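Local structure of orotidine 5'-phosphate decarboxylase (Pyrococcus horikoshii, 2CZD) at residues 71-75 / 96-101; 103-107 / 124-128; 121-125 / 148-153. The protein probably catalyses the decarboxylation of orotidine 5'-phosphate to UMP, the final step of de novo UMP biosynthesis. All blocks are in the same frame, centred on the assembly; numbering follows the deposited sequence.

Interaction 1. Residues 71-75 / 96-101; sequences ARKVF and VKELGE
Phe75 lays its ring against Gly100, at the turn that follows helix 90-97. The CA of Gly100 sits over one face of the ring, 3.6 Å from the Phe75 ring centroid and 23° off the normal. This is a CH-pi contact, displaced toward the CZ rim. Gly100 carries no side chain, and a CB at this place would run into the ring, so glycine permits the close approach. The carbonyl oxygen of Leu99 lies over the same face. Two other carbonyls meet the ring edge. Glu101 O is in the ring plane, 3.4 Å from Phe75 CZ, and Val96 O is near the plane, 3.6 Å from Phe75 CE2. The ring C-H groups thus face partly negative oxygens. The ring gets there because chi1 of Phe75 is -78°, which turns CG away from its own carbonyl carbon and out across the gap.

Leu99 fills the space beside the ring. Its CB packs 3.8 Å from Phe75 CD2. With CG opposite the carbonyl carbon (chi1 -56°), its CD1 reaches the helix backbone and lies 3.6 Å from Arg72 N. The same methyl also touches CB of Arg72, whose longer chain then leads away. Ala71 CB fits between two branched residues, 3.9 Å from Val96 CG1 and 4.0 Å from Leu99 CD1. Val96 CG1 also meets Phe75 CE2, so one methyl serves both helix residues.

The contact joins helix 64-76 to the end of helix 90-97 and to the turn leading into strand 101-105, in the barrel's outer layer. Phe75 and Val96 both rest on Val82 of strand 81-85, beneath the seam. Val96 also reaches Leu60 of strand 53-60, a probable substrate-binding residue, and Ile102 of strand 101-105.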
loop_
_atom_site.group_PDB
_atom_site.type_symbol
_atom_site.label_atom_id
_atom_site.label_comp_id
_atom_site.label_asym_id
_atom_site.label_seq_id
_atom_site.Cartn_x
_atom_site.Cartn_y
_atom_site.Cartn_z
ATOM N N ALA B 71 -10.279 1.784 -2.764
ATOM C CA ALA B 71 -10.606 2.823 -3.749
ATOM C C ALA B 71 -12.019 3.379 -3.525
ATOM O O ALA B 71 -12.245 4.590 -3.588
ATOM C CB ALA B 71 -10.496 2.243 -5.161
ATOM N N ARG B 72 -12.961 2.482 -3.269
ATOM C CA ARG B 72 -14.335 2.895 -3.033
ATOM C C ARG B 72 -14.404 3.884 -1.878
ATOM O O ARG B 72 -15.066 4.911 -1.992
ATOM C CB ARG B 72 -15.202 1.666 -2.736
ATOM C CG ARG B 72 -16.681 1.948 -2.547
ATOM C CD ARG B 72 -17.459 0.642 -2.693
ATOM N NE ARG B 72 -18.604 0.570 -1.795
ATOM C CZ ARG B 72 -19.723 1.272 -1.940
ATOM N NH1 ARG B 72 -19.862 2.111 -2.964
ATOM N NH2 ARG B 72 -20.708 1.135 -1.057
ATOM N N LYS B 73 -13.724 3.579 -0.772
ATOM C CA LYS B 73 -13.718 4.465 0.395
ATOM C C LYS B 73 -13.006 5.805 0.131
ATOM O O LYS B 73 -13.496 6.873 0.509
ATOM C CB LYS B 73 -13.017 3.758 1.559
ATOM C CG LYS B 73 -13.044 4.494 2.877
ATOM C CD LYS B 73 -14.433 4.387 3.510
ATOM C CE LYS B 73 -14.438 4.967 4.926
ATOM N NZ LYS B 73 -15.827 4.882 5.488
ATOM N N VAL B 74 -11.845 5.743 -0.517
ATOM C CA VAL B 74 -11.050 6.938 -0.782
ATOM C C VAL B 74 -11.643 7.840 -1.873
ATOM O O VAL B 74 -11.694 9.059 -1.693
ATOM C CB VAL B 74 -9.593 6.502 -1.098
ATOM C CG1 VAL B 74 -8.735 7.683 -1.468
ATOM C CG2 VAL B 74 -9.007 5.832 0.138
ATOM N N PHE B 75 -12.100 7.277 -2.990
ATOM C CA PHE B 75 -12.752 8.115 -4.011
ATOM C C PHE B 75 -14.033 8.634 -3.363
ATOM O O PHE B 75 -14.451 9.775 -3.594
ATOM C CB PHE B 75 -13.121 7.304 -5.255
ATOM C CG PHE B 75 -11.949 7.014 -6.170
ATOM C CD1 PHE B 75 -11.161 8.051 -6.682
ATOM C CD2 PHE B 75 -11.679 5.716 -6.576
ATOM C CE1 PHE B 75 -10.120 7.781 -7.595
ATOM C CE2 PHE B 75 -10.651 5.441 -7.473
ATOM C CZ PHE B 75 -9.869 6.473 -7.986
ATOM N N VAL B 96 -9.201 -0.564 -9.356
ATOM C CA VAL B 96 -9.217 0.814 -8.892
ATOM C C VAL B 96 -9.756 1.722 -10.000
ATOM O O VAL B 96 -10.590 2.578 -9.730
ATOM C CB VAL B 96 -7.791 1.293 -8.507
ATOM C CG1 VAL B 96 -7.837 2.712 -7.960
ATOM C CG2 VAL B 96 -7.195 0.344 -7.458
ATOM N N LYS B 97 -9.283 1.545 -11.234
ATOM C CA LYS B 97 -9.721 2.394 -12.356
ATOM C C LYS B 97 -11.249 2.325 -12.572
ATOM O O LYS B 97 -11.876 3.272 -13.030
ATOM C CB LYS B 97 -9.001 1.975 -13.640
ATOM C CG LYS B 97 -9.139 2.981 -14.766
ATOM C CD LYS B 97 -8.334 2.525 -15.946
ATOM C CE LYS B 97 -8.172 3.630 -16.993
ATOM N NZ LYS B 97 -9.475 4.158 -17.477
ATOM N N GLU B 98 -11.834 1.195 -12.230
ATOM C CA GLU B 98 -13.273 1.036 -12.354
ATOM C C GLU B 98 -14.013 2.097 -11.547
ATOM O O GLU B 98 -15.088 2.538 -11.954
ATOM C CB GLU B 98 -13.666 -0.349 -11.848
ATOM C CG GLU B 98 -15.145 -0.653 -11.797
ATOM C CD GLU B 98 -15.388 -2.065 -11.271
ATOM O OE1 GLU B 98 -15.021 -3.022 -11.980
ATOM O OE2 GLU B 98 -15.926 -2.225 -10.150
ATOM N N LEU B 99 -13.430 2.519 -10.420
ATOM C CA LEU B 99 -14.065 3.499 -9.535
ATOM C C LEU B 99 -13.635 4.959 -9.655
ATOM O O LEU B 99 -14.317 5.850 -9.129
ATOM C CB LEU B 99 -13.888 3.054 -8.079
ATOM C CG LEU B 99 -14.424 1.647 -7.830
ATOM C CD1 LEU B 99 -14.188 1.271 -6.376
ATOM C CD2 LEU B 99 -15.912 1.603 -8.174
ATOM N N GLY B 100 -12.518 5.213 -10.331
ATOM C CA GLY B 100 -12.042 6.580 -10.469
ATOM C C GLY B 100 -10.738 6.635 -11.243
ATOM O O GLY B 100 -10.176 5.596 -11.610
ATOM N N GLU B 101 -10.234 7.841 -11.478
ATOM C CA GLU B 101 -8.997 7.991 -12.239
ATOM C C GLU B 101 -7.776 7.563 -11.452
ATOM O O GLU B 101 -7.697 7.721 -10.229
ATOM C CB GLU B 101 -8.864 9.431 -12.744
ATOM C CG GLU B 101 -9.994 9.784 -13.718
ATOM C CD GLU B 101 -9.836 11.142 -14.351
ATOM O OE1 GLU B 101 -9.003 11.260 -15.267
ATOM O OE2 GLU B 101 -10.537 12.092 -13.923
#

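Interaction 2. Residues 103-107 / 124-128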
loop_
_atom_site.group_PDB
_atom_site.type_symbol
_atom_site.label_atom_id
_atom_site.label_comp_id
_atom_site.label_asym_id
_atom_site.label_seq_id
_atom_site.Cartn_x
_atom_site.Cartn_y
_atom_site.Cartn_z
ATOM N N ILE B 103 -3.279 6.916 -11.361
ATOM C CA ILE B 103 -1.929 7.314 -11.764
ATOM C C ILE B 103 -1.116 6.062 -11.440
ATOM O O ILE B 103 -1.188 5.559 -10.322
ATOM C CB ILE B 103 -1.420 8.509 -10.932
ATOM C CG1 ILE B 103 -2.188 9.768 -11.347
ATOM C CG2 ILE B 103 0.120 8.685 -11.127
ATOM C CD1 ILE B 103 -2.059 10.925 -10.363
ATOM N N MET B 104 -0.341 5.560 -12.401
ATOM C CA MET B 104 0.417 4.322 -12.199
ATOM C C MET B 104 1.889 4.495 -11.900
ATOM O O MET B 104 2.537 5.369 -12.435
ATOM C CB MET B 104 0.261 3.417 -13.437
ATOM C CG MET B 104 -1.169 2.935 -13.637
ATOM S SD MET B 104 -1.420 2.072 -15.227
ATOM C CE MET B 104 -0.340 0.613 -15.028
ATOM N N VAL B 105 2.418 3.622 -11.041
ATOM C CA VAL B 105 3.830 3.654 -10.693
ATOM C C VAL B 105 4.574 2.757 -11.668
ATOM O O VAL B 105 4.314 1.539 -11.740
ATOM C CB VAL B 105 4.098 3.087 -9.270
ATOM C CG1 VAL B 105 5.617 3.005 -9.017
ATOM C CG2 VAL B 105 3.401 3.938 -8.214
ATOM N N VAL B 106 5.501 3.356 -12.409
ATOM C CA VAL B 106 6.301 2.598 -13.358
ATOM C C VAL B 106 7.790 2.634 -13.040
ATOM O O VAL B 106 8.568 1.864 -13.595
ATOM C CB VAL B 106 6.076 3.101 -14.810
ATOM C CG1 VAL B 106 4.597 3.051 -15.142
ATOM C CG2 VAL B 106 6.646 4.516 -14.997
ATOM N N GLU B 107 8.181 3.525 -12.141
ATOM C CA GLU B 107 9.583 3.672 -11.762
ATOM C C GLU B 107 9.605 4.379 -10.407
ATOM O O GLU B 107 8.764 5.245 -10.150
ATOM C CB GLU B 107 10.302 4.528 -12.811
ATOM C CG GLU B 107 11.802 4.653 -12.575
ATOM C CD GLU B 107 12.508 5.388 -13.705
ATOM O OE1 GLU B 107 12.343 4.987 -14.875
ATOM O OE2 GLU B 107 13.238 6.351 -13.420
ATOM N N PHE B 124 6.584 -1.926 -17.446
ATOM C CA PHE B 124 5.494 -1.245 -16.762
ATOM C C PHE B 124 4.943 -0.120 -17.640
ATOM O O PHE B 124 3.743 0.176 -17.606
ATOM C CB PHE B 124 5.956 -0.687 -15.406
ATOM C CG PHE B 124 6.319 -1.752 -14.399
ATOM C CD1 PHE B 124 5.734 -3.014 -14.460
ATOM C CD2 PHE B 124 7.195 -1.461 -13.352
ATOM C CE1 PHE B 124 6.010 -3.980 -13.485
ATOM C CE2 PHE B 124 7.482 -2.424 -12.370
ATOM C CZ PHE B 124 6.887 -3.678 -12.440
ATOM N N ILE B 125 5.810 0.531 -18.412
ATOM C CA ILE B 125 5.311 1.577 -19.307
ATOM C C ILE B 125 4.380 0.938 -20.364
ATOM O O ILE B 125 3.352 1.518 -20.718
ATOM C CB ILE B 125 6.468 2.324 -19.989
ATOM C CG1 ILE B 125 7.189 3.189 -18.955
ATOM C CG2 ILE B 125 5.935 3.208 -21.126
ATOM C CD1 ILE B 125 8.516 3.716 -19.476
ATOM N N GLU B 126 4.737 -0.246 -20.867
ATOM C CA GLU B 126 3.880 -0.924 -21.831
ATOM C C GLU B 126 2.531 -1.214 -21.180
ATOM O O GLU B 126 1.494 -1.079 -21.826
ATOM C CB GLU B 126 4.519 -2.238 -22.300
ATOM C CG GLU B 126 5.836 -2.034 -23.030
ATOM C CD GLU B 126 6.522 -3.338 -23.378
ATOM O OE1 GLU B 126 6.380 -4.313 -22.610
ATOM O OE2 GLU B 126 7.221 -3.378 -24.417
ATOM N N VAL B 127 2.518 -1.628 -19.913
ATOM C CA VAL B 127 1.227 -1.882 -19.262
ATOM C C VAL B 127 0.442 -0.570 -19.161
ATOM O O VAL B 127 -0.755 -0.541 -19.424
ATOM C CB VAL B 127 1.381 -2.489 -17.834
ATOM C CG1 VAL B 127 0.013 -2.701 -17.214
ATOM C CG2 VAL B 127 2.157 -3.800 -17.877
ATOM N N ALA B 128 1.105 0.516 -18.766
ATOM C CA ALA B 128 0.420 1.808 -18.694
ATOM C C ALA B 128 -0.117 2.198 -20.093
ATOM O O ALA B 128 -1.194 2.755 -20.218
ATOM C CB ALA B 128 1.376 2.885 -18.172
#
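The Phe124 ring meets Val106 by its edge. The carbonyl oxygen of Val106 lies in the ring plane, 3.6 Å from Phe124 CD2. That oxygen also has a hydrogen bond with Thr121 OG1, one helical turn before Phe124. Two more aromatic rings border Phe124. Phe87 meets it at a steep angle, and Phe116 of the second subunit meets it edge-to-face, so this ring also belongs to the dimer interface.

Next to the ring, the Val106 and Phe124 side chains run alongside one another, pointing opposite ways. Their CB atoms come within 3.8 Å. The CG1 of Val106 packs near Phe124 O, and it loosely approaches CB of Ala128. With CG1 opposite the carbonyl carbon (chi1 -55°), CG2 is left between the backbone N and the carbonyl carbon and faces Ile125. CG2 of Val106 is 4.2 Å from Ile125 CG1.

These residues belong to a beta-alpha-beta unit of the TIM barrel: strand 101-105, helix 121-131 and strand 135-137. The short strand and helix segments run nearly antiparallel, at 162°, with their axes 9.4 Å apart. This is the usual return of a barrel helix over the strand before it.

Met104 fills the other end of the contact. Its chain is bent at chi3 (64°), which brings CE round against the helix. Met104 CE lies 3.9 Å from Ala128 CA, and Met104 SD is 4.1 Å from Ala128 CB. CE also touches Val127, 4.0 Å from Val127 CG1, the two side chains crossing at about a right angle. Val105 takes little part. Its side chain lies about 4 Å from that of Lys59, the probable proton donor of the active site.

Interaction 3. Residues 121-125 / 148-153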
loop_
_atom_site.group_PDB
_atom_site.type_symbol
_atom_site.label_atom_id
_atom_site.label_comp_id
_atom_site.label_asym_id
_atom_site.label_seq_id
_atom_site.Cartn_x
_atom_site.Cartn_y
_atom_site.Cartn_z
ATOM N N THR B 121 10.794 -1.162 -15.545
ATOM C CA THR B 121 10.114 0.037 -16.012
ATOM C C THR B 121 9.671 -0.010 -17.472
ATOM O O THR B 121 8.570 0.422 -17.801
ATOM C CB THR B 121 10.992 1.292 -15.772
ATOM O OG1 THR B 121 11.132 1.503 -14.363
ATOM C CG2 THR B 121 10.378 2.527 -16.417
ATOM N N ASP B 122 10.515 -0.503 -18.363
ATOM C CA ASP B 122 10.072 -0.548 -19.754
ATOM C C ASP B 122 8.782 -1.362 -19.882
ATOM O O ASP B 122 7.859 -0.997 -20.620
ATOM C CB ASP B 122 11.150 -1.172 -20.638
ATOM C CG ASP B 122 12.318 -0.247 -20.874
ATOM O OD1 ASP B 122 12.252 0.942 -20.480
ATOM O OD2 ASP B 122 13.309 -0.718 -21.473
ATOM N N ARG B 123 8.706 -2.465 -19.145
ATOM C CA ARG B 123 7.519 -3.304 -19.220
ATOM C C ARG B 123 6.328 -2.637 -18.542
ATOM O O ARG B 123 5.197 -2.778 -18.994
ATOM C CB ARG B 123 7.797 -4.670 -18.600
ATOM C CG ARG B 123 8.876 -5.428 -19.367
ATOM C CD ARG B 123 9.030 -6.831 -18.853
ATOM N NE ARG B 123 7.831 -7.620 -19.111
ATOM C CZ ARG B 123 7.503 -8.708 -18.427
ATOM N NH1 ARG B 123 8.287 -9.124 -17.451
ATOM N NH2 ARG B 123 6.396 -9.373 -18.729
ATOM N N PHE B 124 6.584 -1.926 -17.446
ATOM C CA PHE B 124 5.494 -1.245 -16.762
ATOM C C PHE B 124 4.943 -0.120 -17.640
ATOM O O PHE B 124 3.743 0.176 -17.606
ATOM C CB PHE B 124 5.956 -0.687 -15.406
ATOM C CG PHE B 124 6.319 -1.752 -14.399
ATOM C CD1 PHE B 124 5.734 -3.014 -14.460
ATOM C CD2 PHE B 124 7.195 -1.461 -13.352
ATOM C CE1 PHE B 124 6.010 -3.980 -13.485
ATOM C CE2 PHE B 124 7.482 -2.424 -12.370
ATOM C CZ PHE B 124 6.887 -3.678 -12.440
ATOM N N ILE B 125 5.810 0.531 -18.412
ATOM C CA ILE B 125 5.311 1.577 -19.307
ATOM C C ILE B 125 4.380 0.938 -20.364
ATOM O O ILE B 125 3.352 1.518 -20.718
ATOM C CB ILE B 125 6.468 2.324 -19.989
ATOM C CG1 ILE B 125 7.189 3.189 -18.955
ATOM C CG2 ILE B 125 5.935 3.208 -21.126
ATOM C CD1 ILE B 125 8.516 3.716 -19.476
ATOM N N TYR B 148 12.995 9.933 -20.764
ATOM C CA TYR B 148 13.068 8.502 -21.038
ATOM C C TYR B 148 11.665 7.917 -21.014
ATOM O O TYR B 148 11.277 7.143 -21.889
ATOM C CB TYR B 148 13.913 7.795 -19.981
ATOM C CG TYR B 148 14.037 6.309 -20.212
ATOM C CD1 TYR B 148 15.112 5.786 -20.919
ATOM C CD2 TYR B 148 13.074 5.429 -19.740
ATOM C CE1 TYR B 148 15.226 4.413 -21.148
ATOM C CE2 TYR B 148 13.175 4.047 -19.969
ATOM C CZ TYR B 148 14.261 3.554 -20.674
ATOM O OH TYR B 148 14.390 2.196 -20.881
ATOM N N ILE B 149 10.911 8.288 -19.991
ATOM C CA ILE B 149 9.555 7.781 -19.864
ATOM C C ILE B 149 8.647 8.374 -20.943
ATOM O O ILE B 149 7.861 7.655 -21.569
ATOM C CB ILE B 149 9.005 8.060 -18.430
ATOM C CG1 ILE B 149 9.792 7.173 -17.444
ATOM C CG2 ILE B 149 7.486 7.856 -18.373
ATOM C CD1 ILE B 149 9.516 7.451 -15.966
ATOM N N ARG B 150 8.759 9.672 -21.157
ATOM C CA ARG B 150 7.940 10.338 -22.158
ATOM C C ARG B 150 8.118 9.713 -23.549
ATOM O O ARG B 150 7.140 9.584 -24.300
ATOM C CB ARG B 150 8.305 11.839 -22.191
ATOM C CG ARG B 150 7.486 12.679 -23.161
ATOM C CD ARG B 150 6.012 12.806 -22.726
ATOM N NE ARG B 150 5.179 11.671 -23.129
ATOM C CZ ARG B 150 3.973 11.411 -22.617
ATOM N NH1 ARG B 150 3.460 12.189 -21.664
ATOM N NH2 ARG B 150 3.271 10.384 -23.085
ATOM N N ASP B 151 9.348 9.322 -23.886
ATOM C CA ASP B 151 9.614 8.748 -25.203
ATOM C C ASP B 151 8.987 7.367 -25.391
ATOM O O ASP B 151 8.870 6.895 -26.525
ATOM C CB ASP B 151 11.122 8.618 -25.450
ATOM C CG ASP B 151 11.827 9.960 -25.562
ATOM O OD1 ASP B 151 11.153 10.979 -25.814
ATOM O OD2 ASP B 151 13.071 9.982 -25.410
ATOM N N ARG B 152 8.599 6.714 -24.294
ATOM C CA ARG B 152 8.025 5.374 -24.373
ATOM C C ARG B 152 6.542 5.331 -24.042
ATOM O O ARG B 152 5.861 4.345 -24.338
ATOM C CB ARG B 152 8.788 4.446 -23.422
ATOM C CG ARG B 152 10.207 4.213 -23.882
ATOM C CD ARG B 152 11.111 3.673 -22.800
ATOM N NE ARG B 152 12.413 3.378 -23.395
ATOM C CZ ARG B 152 13.284 4.296 -23.813
ATOM N NH1 ARG B 152 14.433 3.912 -24.364
ATOM N NH2 ARG B 152 13.041 5.597 -23.657
ATOM N N LEU B 153 6.053 6.412 -23.446
ATOM C CA LEU B 153 4.672 6.512 -22.995
ATOM C C LEU B 153 3.705 7.081 -24.022
ATOM O O LEU B 153 3.991 8.093 -24.668
ATOM C CB LEU B 153 4.621 7.369 -21.718
ATOM C CG LEU B 153 3.310 7.453 -20.916
ATOM C CD1 LEU B 153 3.021 6.121 -20.213
ATOM C CD2 LEU B 153 3.462 8.548 -19.850
HETATM O O HOH W 1 13.495 0.753 -23.946
#
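Helix 121-131 meets its neighbour in the TIM-barrel outer layer, helix 144-150, and the turn that follows it, through Asp122, Ile125, Tyr148 and Arg152. Tyr148 OH donates a short hydrogen bond of 2.5 Å to Asp122 OD1, on the syn lone pair. The carboxylate and ring are nearly coplanar, 12° apart, and OD1 lies at the ring edge, in its plane. Tyr148 has CG opposite its backbone N (chi1 -180°), which carries the hydroxyl across to Asp122.

Arg152 covers one face of this ring, its NH2 3.4 Å above the Tyr148 plane. The same NH2 donates to Tyr148 O at 2.9 Å, which holds the guanidinium in place. Arg152 NE and Asp122 OD1 form a long salt bridge of 3.8 Å, of charges only. A water bridges the two groups: it donates to Asp122 OD2 and accepts from Arg152 NE. A phenylalanine in place of Tyr148 would probably leave Asp122 OD1 without its hydroxyl donor and the carboxylate freer to turn.

On the buried side, Ile125 CG2 packs 3.4 Å from Arg152 O, and Ile125 CD1 lies 4.2 Å from Ile149 CG1. Leu153 CD1 adjoins Ile125 CG2. A polar outer rim over an apolar inner layer, with Ile149 and Leu153 resting on Val136 of strand 135-137, is characteristic of adjacent helices around a beta/alpha barrel.

How the interactions relate
From the N terminus, interaction 1 comes first, joining helix 64-76 to the end of helix 90-97 and closing a loop that contains strand 81-85. The chain then enters strand 101-105, where interaction 2 opens. That contact closes on helix 121-131, within one beta-alpha-beta unit. Interaction 3 starts on the same helix before interaction 2 has ended, and runs past strand 135-137 to residues 148-153. None is nested in another. Interactions 2 and 3 share Phe124 and Ile125, and Ile125 packs in both. Interaction 1 lies apart, though its second segment leads into the strand of interaction 2. Together they tie helix 64-76 to 90-97, strand 101-105 to helix 121-131, and that helix to 144-150.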